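Local coordinates for thrombospondin related anonymous protein (Plasmodium falciparum, PDB 4F1J) that carries a magnesium-loaded von Willebrand factor A domain, the part modelled here, and probably serves the malaria parasite in cell adhesion, at residues Met34-Ile37 and Gln38-Leu42. Numbering follows the deposited sequence.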
loop_
_atom_site.group_PDB
_atom_site.type_symbol
_atom_site.label_atom_id
_atom_site.label_comp_id
_atom_site.label_asym_id
_atom_site.label_seq_id
_atom_site.Cartn_x
_atom_site.Cartn_y
_atom_site.Cartn_z
ATOM N N MET A 34 10.698 2.356 0.793
ATOM C CA MET A 34 11.556 2.753 1.915
ATOM C C MET A 34 11.189 4.110 2.541
ATOM O O MET A 34 11.061 4.218 3.788
ATOM C CB MET A 34 13.032 2.678 1.501
ATOM C CG MET A 34 13.449 1.253 1.298
ATOM S SD MET A 34 15.158 1.062 0.746
ATOM C CE MET A 34 16.006 1.250 2.310
ATOM N N LYS A 35 11.029 5.130 1.703
ATOM C CA LYS A 35 10.640 6.454 2.152
ATOM C C LYS A 35 9.231 6.440 2.769
ATOM O O LYS A 35 8.967 7.147 3.716
ATOM C CB LYS A 35 10.723 7.474 1.001
ATOM C CG LYS A 35 10.551 8.918 1.465
ATOM C CD LYS A 35 11.148 9.910 0.534
ATOM C CE LYS A 35 10.933 11.347 1.053
ATOM N NZ LYS A 35 11.543 12.390 0.173
ATOM N N LEU A 36 8.330 5.621 2.247
ATOM C CA LEU A 36 6.987 5.525 2.814
ATOM C C LEU A 36 7.090 5.045 4.258
ATOM O O LEU A 36 6.504 5.656 5.181
ATOM C CB LEU A 36 6.150 4.554 1.969
ATOM C CG LEU A 36 4.707 4.261 2.411
ATOM C CD1 LEU A 36 3.983 3.709 1.182
ATOM C CD2 LEU A 36 4.517 3.288 3.603
ATOM N N ILE A 37 7.870 3.988 4.455
ATOM C CA ILE A 37 8.091 3.412 5.782
ATOM C C ILE A 37 8.742 4.419 6.716
ATOM O O ILE A 37 8.404 4.486 7.901
ATOM C CB ILE A 37 8.868 2.097 5.682
ATOM C CG1 ILE A 37 7.923 1.036 5.096
ATOM C CG2 ILE A 37 9.478 1.676 7.058
ATOM C CD1 ILE A 37 8.596 -0.214 4.582
ATOM N N GLN A 38 9.605 5.271 6.171
ATOM C CA GLN A 38 10.166 6.360 6.982
ATOM C C GLN A 38 9.136 7.391 7.488
ATOM O O GLN A 38 9.439 8.141 8.408
ATOM C CB GLN A 38 11.268 7.071 6.224
ATOM C CG GLN A 38 12.472 6.206 6.074
ATOM C CD GLN A 38 13.543 6.850 5.252
ATOM O OE1 GLN A 38 13.263 7.497 4.242
ATOM N NE2 GLN A 38 14.794 6.673 5.675
ATOM N N GLN A 39 7.932 7.418 6.902
ATOM C CA GLN A 39 6.875 8.302 7.341
ATOM C C GLN A 39 6.095 7.740 8.520
ATOM O O GLN A 39 5.194 8.403 8.988
ATOM C CB GLN A 39 5.871 8.574 6.216
ATOM C CG GLN A 39 6.496 9.063 4.884
ATOM C CD GLN A 39 7.471 10.201 5.081
ATOM O OE1 GLN A 39 7.117 11.251 5.644
ATOM N NE2 GLN A 39 8.698 10.019 4.607
ATOM N N LEU A 40 6.401 6.520 8.939
ATOM C CA LEU A 40 5.600 5.801 9.939
ATOM C C LEU A 40 6.331 5.682 11.254
ATOM O O LEU A 40 7.493 5.256 11.283
ATOM C CB LEU A 40 5.323 4.378 9.461
ATOM C CG LEU A 40 4.796 4.213 8.027
ATOM C CD1 LEU A 40 4.672 2.724 7.709
ATOM C CD2 LEU A 40 3.491 4.921 7.865
ATOM N N ASN A 41 5.615 5.961 12.346
ATOM C CA ASN A 41 6.117 5.591 13.659
ATOM C C ASN A 41 5.807 4.133 13.964
ATOM O O ASN A 41 4.782 3.816 14.586
ATOM C CB ASN A 41 5.570 6.503 14.755
ATOM C CG ASN A 41 6.127 6.138 16.101
ATOM O OD1 ASN A 41 7.166 5.487 16.173
ATOM N ND2 ASN A 41 5.401 6.479 17.176
ATOM N N LEU A 42 6.668 3.236 13.494
ATOM C CA LEU A 42 6.514 1.815 13.783
ATOM C C LEU A 42 6.856 1.597 15.256
ATOM O O LEU A 42 7.925 1.987 15.713
ATOM C CB LEU A 42 7.393 0.946 12.895
ATOM C CG LEU A 42 7.065 1.008 11.392
ATOM C CD1 LEU A 42 7.839 -0.075 10.642
ATOM C CD2 LEU A 42 5.544 0.895 11.061
#
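Gln39 folds its side chain back along the helix and gives its NE2 to the carbonyl O of Lys35, at 3.0 Å and with a fairly straight N-H...O angle of 160°. The bend at chi2 (-49°) turns the chain back toward Lys35, and Lys35 O lies almost in the plane of the Gln39 amide. The backbone N of Gln39 makes its main bond to Leu36 O at 2.8 Å and reaches Lys35 O only weakly, so the pairing is slipping from i+4 to i+3. Leu40 N follows suit, bonding Ile37 O at 3.0 Å, whereas Gln38 N still makes a regular helical bond to Met34 O.

On the buried side, Leu40 CD1 packs against Leu36 CD2 at 4.1 Å, and two residues further on, in the loop, Leu42 CD1 meets Ile37 CG2 at 4.3 Å. Helix 184-200 lies against Leu36 and Leu40 through Met192, while Leu49 of strand 47-54 touches Ile37 and Leu42. Lys72 NZ donates a hydrogen bond to Gln38 O. This is a helix C-terminus that tightens to i+3 pairing before the chain leaves it, where helix 22-38 of the Rossmann-like von Willebrand factor A fold runs out into the loop leading to strand 47-54.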